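Local coordinates for Plm1 (Streptomyces sp. HK803, PDB 4HXY), which probably uses NADPH to reduce the beta-keto group of the growing chain in the first module of phoslactomycin polyketide biosynthesis, at residues Ala64-Leu74 / Arg106-Ala117; Val93-Pro101 / Ala162-Ala170. All coordinates share one frame; numbering follows the deposited sequence.

Interaction 1 of 2, residues Ala64-Leu74 / Arg106-Ala117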
# COMPACT_ATOMS: atom_id res chain seq x y z
N ALA A 64 -15.44 -5.91 5.14
CA ALA A 64 -14.41 -6.44 4.25
C ALA A 64 -13.15 -6.83 5.01
O ALA A 64 -12.62 -6.06 5.79
CB ALA A 64 -14.04 -5.40 3.21
N GLY A 65 -12.68 -8.04 4.77
CA GLY A 65 -11.39 -8.48 5.30
C GLY A 65 -10.25 -8.42 4.31
O GLY A 65 -9.09 -8.55 4.70
N ALA A 66 -10.57 -8.29 3.02
CA ALA A 66 -9.56 -8.18 1.96
C ALA A 66 -10.12 -7.35 0.81
O ALA A 66 -11.34 -7.19 0.70
CB ALA A 66 -9.16 -9.56 1.48
N ALA A 67 -9.23 -6.87 -0.05
CA ALA A 67 -9.60 -6.00 -1.17
C ALA A 67 -10.69 -6.64 -2.04
O ALA A 67 -11.61 -5.96 -2.50
CB ALA A 67 -8.38 -5.67 -2.00
N GLU A 68 -10.57 -7.96 -2.28
CA GLU A 68 -11.56 -8.69 -3.08
C GLU A 68 -12.99 -8.60 -2.53
O GLU A 68 -13.94 -8.58 -3.31
CB GLU A 68 -11.13 -10.15 -3.27
CG GLU A 68 -11.00 -10.91 -1.99
CD GLU A 68 -10.27 -12.23 -2.12
OE1 GLU A 68 -10.71 -13.05 -2.96
OE2 GLU A 68 -9.29 -12.43 -1.36
N ASP A 69 -13.13 -8.52 -1.21
CA ASP A 69 -14.45 -8.44 -0.59
C ASP A 69 -15.10 -7.11 -0.92
O ASP A 69 -16.31 -7.03 -1.21
CB ASP A 69 -14.35 -8.60 0.93
CG ASP A 69 -13.76 -9.93 1.36
OD1 ASP A 69 -14.02 -10.96 0.70
OD2 ASP A 69 -13.04 -9.93 2.40
N LEU A 70 -14.32 -6.03 -0.85
CA LEU A 70 -14.84 -4.71 -1.19
C LEU A 70 -15.11 -4.63 -2.69
O LEU A 70 -16.10 -4.03 -3.12
CB LEU A 70 -13.87 -3.61 -0.73
CG LEU A 70 -14.26 -2.17 -1.09
CD1 LEU A 70 -15.65 -1.81 -0.58
CD2 LEU A 70 -13.22 -1.20 -0.52
N LEU A 71 -14.24 -5.22 -3.50
CA LEU A 71 -14.43 -5.25 -4.95
C LEU A 71 -15.78 -5.91 -5.28
O LEU A 71 -16.56 -5.38 -6.06
CB LEU A 71 -13.31 -6.02 -5.66
CG LEU A 71 -13.39 -6.02 -7.19
CD1 LEU A 71 -13.05 -4.66 -7.78
CD2 LEU A 71 -12.47 -7.06 -7.83
N ALA A 72 -16.04 -7.05 -4.65
CA ALA A 72 -17.30 -7.75 -4.87
C ALA A 72 -18.52 -6.91 -4.48
O ALA A 72 -19.52 -6.91 -5.21
CB ALA A 72 -17.33 -9.07 -4.12
N ALA A 73 -18.45 -6.21 -3.36
CA ALA A 73 -19.55 -5.35 -2.92
C ALA A 73 -19.79 -4.22 -3.90
O ALA A 73 -20.93 -3.88 -4.21
CB ALA A 73 -19.26 -4.79 -1.53
N LEU A 74 -18.72 -3.62 -4.42
CA LEU A 74 -18.88 -2.52 -5.36
C LEU A 74 -19.50 -3.02 -6.66
O LEU A 74 -20.27 -2.31 -7.29
CB LEU A 74 -17.52 -1.82 -5.62
CG LEU A 74 -17.03 -1.02 -4.41
CD1 LEU A 74 -15.56 -0.62 -4.56
CD2 LEU A 74 -17.95 0.22 -4.14
N ARG A 106 -3.84 -8.23 4.83
CA ARG A 106 -4.92 -8.27 3.85
C ARG A 106 -5.98 -7.19 4.08
O ARG A 106 -6.51 -6.62 3.13
CB ARG A 106 -5.51 -9.67 3.77
CG ARG A 106 -4.46 -10.63 3.22
CD ARG A 106 -5.02 -11.98 2.90
NE ARG A 106 -3.97 -12.96 2.63
CZ ARG A 106 -3.23 -13.05 1.51
NH1 ARG A 106 -2.33 -14.01 1.41
NH2 ARG A 106 -3.39 -12.20 0.50
N ALA A 107 -6.26 -6.87 5.33
CA ALA A 107 -7.22 -5.83 5.65
C ALA A 107 -6.76 -4.47 5.16
O ALA A 107 -7.57 -3.63 4.73
CB ALA A 107 -7.48 -5.76 7.15
N ALA A 108 -5.45 -4.22 5.25
CA ALA A 108 -4.87 -2.97 4.75
C ALA A 108 -5.14 -2.75 3.26
O ALA A 108 -5.34 -1.61 2.81
CB ALA A 108 -3.34 -2.92 5.05
N GLY A 109 -5.19 -3.83 2.49
CA GLY A 109 -5.51 -3.76 1.06
C GLY A 109 -6.89 -3.18 0.77
O GLY A 109 -7.11 -2.54 -0.26
N VAL A 110 -7.82 -3.42 1.68
CA VAL A 110 -9.17 -2.85 1.59
C VAL A 110 -9.08 -1.33 1.50
O VAL A 110 -9.80 -0.69 0.72
CB VAL A 110 -10.02 -3.22 2.80
CG1 VAL A 110 -11.36 -2.55 2.70
CG2 VAL A 110 -10.27 -4.77 2.88
N TRP A 111 -8.22 -0.74 2.34
CA TRP A 111 -8.05 0.72 2.38
C TRP A 111 -7.39 1.24 1.09
O TRP A 111 -7.76 2.30 0.58
CB TRP A 111 -7.26 1.13 3.63
CG TRP A 111 -8.13 1.15 4.82
CD1 TRP A 111 -8.81 0.09 5.35
CD2 TRP A 111 -8.46 2.28 5.62
NE1 TRP A 111 -9.54 0.49 6.42
CE2 TRP A 111 -9.33 1.83 6.63
CE3 TRP A 111 -8.07 3.63 5.61
CZ2 TRP A 111 -9.84 2.68 7.59
CZ3 TRP A 111 -8.60 4.46 6.58
CH2 TRP A 111 -9.43 3.97 7.57
N GLY A 112 -6.43 0.49 0.56
CA GLY A 112 -5.81 0.89 -0.70
C GLY A 112 -6.84 0.98 -1.80
O GLY A 112 -6.89 1.96 -2.53
N LEU A 113 -7.68 -0.04 -1.91
CA LEU A 113 -8.71 -0.07 -2.92
C LEU A 113 -9.81 0.95 -2.66
O LEU A 113 -10.28 1.62 -3.59
CB LEU A 113 -9.31 -1.48 -3.02
CG LEU A 113 -10.23 -1.65 -4.22
CD1 LEU A 113 -9.96 -3.04 -4.86
CD2 LEU A 113 -11.67 -1.47 -3.82
N GLY A 114 -10.22 1.08 -1.41
CA GLY A 114 -11.29 1.99 -1.02
C GLY A 114 -11.00 3.44 -1.35
O GLY A 114 -11.86 4.16 -1.81
N ARG A 115 -9.76 3.87 -1.15
CA ARG A 115 -9.36 5.21 -1.58
C ARG A 115 -9.54 5.43 -3.09
O ARG A 115 -9.98 6.50 -3.51
CB ARG A 115 -7.91 5.51 -1.18
CG ARG A 115 -7.75 5.79 0.33
CD ARG A 115 -6.32 6.19 0.71
NE ARG A 115 -5.43 5.02 0.81
CZ ARG A 115 -5.20 4.33 1.92
NH1 ARG A 115 -5.74 4.69 3.08
NH2 ARG A 115 -4.39 3.29 1.90
N VAL A 116 -9.23 4.42 -3.89
CA VAL A 116 -9.47 4.49 -5.32
C VAL A 116 -10.98 4.55 -5.63
O VAL A 116 -11.41 5.30 -6.51
CB VAL A 116 -8.78 3.32 -6.03
CG1 VAL A 116 -9.10 3.36 -7.52
CG2 VAL A 116 -7.26 3.39 -5.80
N ALA A 117 -11.79 3.81 -4.88
CA ALA A 117 -13.25 3.89 -5.00
C ALA A 117 -13.76 5.32 -4.79
O ALA A 117 -14.63 5.80 -5.52
CB ALA A 117 -13.94 2.90 -4.06
O HOH W 1 -6.38 -7.07 0.50
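Val-110 lays its CG2 methyl against the backbone just before helix 67-74, with Val-110 CG2 3.3 Å from Ala-66 C. The other branch, CG1, points anti to its own backbone N (chi1 177°). There it meets Ala-64 CB and, at 4.0 Å, Leu-70 CD2. Val-110 thus straddles the turn into the helix. Farther along, Leu-70 and Leu-113 cross at a slant, with their CD2 methyls 3.7 Å apart. Leu-70 CD2 also rests on the backbone of helix 106-117, 3.8 Å from Gly-114 CA, where the glycine has no side chain to hold it off. Leu-74 runs past Leu-113 in the opposite direction and ends on Ala-117, CD1 to CB 3.9 Å. Ala-67 CB lies against the Gly-109 carbonyl. The axes of segments 67-74 and 106-117 come within 8.4 Å, their directions 40° apart, a close approach suited to these small residues. Strand 85-90 backs the contact through Cys-87, and Leu-293 of helix 290-310 covers Ala-67 and Leu-113. Polar links sit at the start of the helix. One water accepts from Ala-67 N (2.9 Å) and donates to Arg-106 O (2.7 Å). Asp-69 OD2 accepts from Gly-65 N, and weakly from Ala-66 N, tying the turn before the helix to its first turn. The chemistry is mainly apolar: shape and burial join the helices, and the water bridges backbone groups at one end.

Interaction 2 of 2, residues Val93-Pro101 / Ala162-Ala170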
# COMPACT_ATOMS: atom_id res chain seq x y z
N VAL A 93 -5.35 -0.44 9.83
CA VAL A 93 -4.54 0.77 10.01
C VAL A 93 -3.92 0.81 11.41
O VAL A 93 -4.46 0.21 12.36
CB VAL A 93 -5.38 2.07 9.75
CG1 VAL A 93 -5.93 2.09 8.32
CG2 VAL A 93 -6.53 2.21 10.74
N GLY A 94 -2.81 1.52 11.50
CA GLY A 94 -2.09 1.72 12.76
C GLY A 94 -2.24 3.17 13.13
O GLY A 94 -1.60 4.03 12.53
N VAL A 95 -3.10 3.46 14.10
CA VAL A 95 -3.32 4.85 14.52
C VAL A 95 -2.14 5.44 15.32
O VAL A 95 -1.93 6.65 15.31
CB VAL A 95 -4.62 4.99 15.31
CG1 VAL A 95 -4.76 6.41 15.83
CG2 VAL A 95 -5.80 4.62 14.43
N GLY A 96 -1.37 4.58 15.96
CA GLY A 96 -0.22 5.00 16.77
C GLY A 96 -0.59 5.22 18.23
O GLY A 96 0.08 5.99 18.92
N THR A 97 -1.66 4.56 18.67
CA THR A 97 -2.08 4.58 20.07
C THR A 97 -1.64 3.30 20.78
O THR A 97 -1.08 2.38 20.16
CB THR A 97 -3.60 4.76 20.19
OG1 THR A 97 -3.98 4.76 21.57
CG2 THR A 97 -4.35 3.64 19.47
N VAL A 98 -1.88 3.23 22.09
CA VAL A 98 -1.52 2.07 22.92
C VAL A 98 -2.38 0.84 22.61
O VAL A 98 -1.90 -0.30 22.70
CB VAL A 98 -1.59 2.42 24.44
CG1 VAL A 98 -1.64 1.17 25.32
CG2 VAL A 98 -0.41 3.31 24.85
N ASP A 99 -3.63 1.05 22.23
CA ASP A 99 -4.56 -0.05 21.93
C ASP A 99 -4.66 -0.36 20.43
O ASP A 99 -5.67 -0.89 19.95
CB ASP A 99 -5.95 0.23 22.52
CG ASP A 99 -6.65 1.42 21.88
OD1 ASP A 99 -5.98 2.21 21.19
OD2 ASP A 99 -7.88 1.57 22.08
N ASP A 100 -3.61 -0.02 19.68
CA ASP A 100 -3.53 -0.43 18.28
C ASP A 100 -3.37 -1.94 18.20
O ASP A 100 -2.47 -2.49 18.83
CB ASP A 100 -2.33 0.21 17.58
CG ASP A 100 -2.72 1.40 16.72
OD1 ASP A 100 -3.82 1.41 16.08
OD2 ASP A 100 -1.87 2.32 16.67
N PRO A 101 -4.23 -2.61 17.41
CA PRO A 101 -4.02 -4.02 17.21
C PRO A 101 -2.82 -4.31 16.31
O PRO A 101 -2.25 -3.39 15.70
CB PRO A 101 -5.30 -4.47 16.52
CG PRO A 101 -5.75 -3.27 15.77
CD PRO A 101 -5.41 -2.12 16.66
N ALA A 162 -10.94 5.88 12.01
CA ALA A 162 -10.67 4.75 12.87
C ALA A 162 -11.29 4.99 14.23
O ALA A 162 -11.29 6.12 14.74
CB ALA A 162 -9.15 4.51 12.99
N VAL A 163 -11.83 3.93 14.81
CA VAL A 163 -12.34 3.96 16.18
C VAL A 163 -11.35 3.27 17.11
O VAL A 163 -10.92 2.14 16.86
CB VAL A 163 -13.75 3.32 16.30
CG1 VAL A 163 -14.22 3.40 17.76
CG2 VAL A 163 -14.74 4.02 15.39
N ARG A 164 -10.93 3.99 18.15
CA ARG A 164 -10.00 3.46 19.16
C ARG A 164 -10.48 3.94 20.52
O ARG A 164 -10.67 5.14 20.71
CB ARG A 164 -8.57 3.94 18.92
CG ARG A 164 -7.94 3.47 17.57
CD ARG A 164 -7.68 1.98 17.54
NE ARG A 164 -6.97 1.55 16.33
CZ ARG A 164 -7.55 1.14 15.21
NH1 ARG A 164 -8.87 1.10 15.08
NH2 ARG A 164 -6.79 0.76 14.20
N ASP A 165 -10.73 2.98 21.41
CA ASP A 165 -11.27 3.26 22.76
C ASP A 165 -12.48 4.19 22.71
O ASP A 165 -12.61 5.14 23.49
CB ASP A 165 -10.17 3.83 23.68
CG ASP A 165 -10.48 3.61 25.18
OD1 ASP A 165 -11.42 2.84 25.52
OD2 ASP A 165 -9.77 4.21 26.02
N GLY A 166 -13.37 3.94 21.76
CA GLY A 166 -14.58 4.73 21.61
C GLY A 166 -14.43 6.13 21.03
O GLY A 166 -15.41 6.87 20.95
N GLN A 167 -13.22 6.51 20.63
CA GLN A 167 -12.97 7.82 20.04
C GLN A 167 -12.75 7.66 18.54
O GLN A 167 -12.21 6.65 18.11
CB GLN A 167 -11.73 8.45 20.65
CG GLN A 167 -11.83 8.69 22.14
CD GLN A 167 -12.64 9.92 22.43
OE1 GLN A 167 -12.14 11.04 22.29
NE2 GLN A 167 -13.90 9.74 22.81
N LEU A 168 -13.12 8.69 17.79
CA LEU A 168 -12.90 8.75 16.34
C LEU A 168 -11.61 9.46 15.99
O LEU A 168 -11.34 10.57 16.48
CB LEU A 168 -14.03 9.50 15.63
CG LEU A 168 -15.17 8.75 14.94
CD1 LEU A 168 -15.89 9.75 14.04
CD2 LEU A 168 -14.72 7.54 14.12
N TRP A 169 -10.85 8.85 15.09
CA TRP A 169 -9.59 9.41 14.59
C TRP A 169 -9.69 9.50 13.08
O TRP A 169 -10.26 8.61 12.45
CB TRP A 169 -8.41 8.52 14.95
CG TRP A 169 -8.11 8.44 16.42
CD1 TRP A 169 -8.81 7.76 17.36
CD2 TRP A 169 -7.02 9.08 17.09
NE1 TRP A 169 -8.23 7.95 18.60
CE2 TRP A 169 -7.12 8.73 18.46
CE3 TRP A 169 -5.97 9.91 16.68
CZ2 TRP A 169 -6.22 9.21 19.42
CZ3 TRP A 169 -5.06 10.34 17.61
CH2 TRP A 169 -5.20 10.00 18.98
N ALA A 170 -9.15 10.58 12.51
CA ALA A 170 -9.20 10.81 11.06
C ALA A 170 -7.81 10.83 10.46
O ALA A 170 -6.88 11.43 11.03
CB ALA A 170 -9.93 12.13 10.75
O HOH W 2 -9.95 0.19 20.74
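Val-95 is the bump that fills the hollow between Ala-162, Arg-164 and Trp-169. Its CG1 sits over one face of the indole, displaced from the ring centre, in a CH-pi contact 4.1 Å from the centroid of the Trp-169 six-membered ring. Its CG2 drops onto Ala-162 CB at 3.6 Å and also covers one face of the Arg-164 guanidinium. Pro-101 CD covers the opposite face, so the flat group is sandwiched. The arginine chain bends at chi2 (-69°), which turns it into this slot. Asp-100 meets its edge: Arg-164 NE gives OD1 a nearly straight hydrogen bond of 3.2 Å (170°), part of a salt bridge. The carboxylate stands almost upright to the guanidinium, the planes 82° apart. Val-95 N reaches the same OD1 from the other face of the carboxylate. Arg-164 NH1 bonds back to Val-163 O, and NH2 forms a second salt bridge with Asp-130. Near the turn, a water donates to Asp-99 OD2 and accepts from Asp-165 N. Trp-12 of strand 6-14 packs against both Val-95 and Trp-169. The loop after strand 85-90 thus packs on strands 160-164 and 167-175. Backbone bonds run both ways between Arg-164 and Gln-167, and the type I' turn across Asp-165 and Gly-166 is characteristic of a tight two-residue beta hairpin.

How the interactions relate
Interaction 1 and interaction 2 lie about 19 Å apart, centre to centre. Their segments alternate along the chain: 64-74, 93-101, 106-117, then 162-170. The loop 93-101 runs from strand 85-90 toward helix 105-120, so one connection serves both contacts. They also touch directly, Trp-111 CD2 lying 3.7 Å from Val-93 CG1. Parallel strands 59-63, 85-90, 125-131 and 160-164 pair in that order. Interaction 1 joins helices that follow the first two; interaction 2 ties the loop after strand 85-90 to the hairpin beginning with strand 160-164. The NADPH pocket residues lie later, between 194 and 370. Both contacts probably belong to the Rossmann-like structural subdomain, which binds no cofactor in related modular ketoreductases.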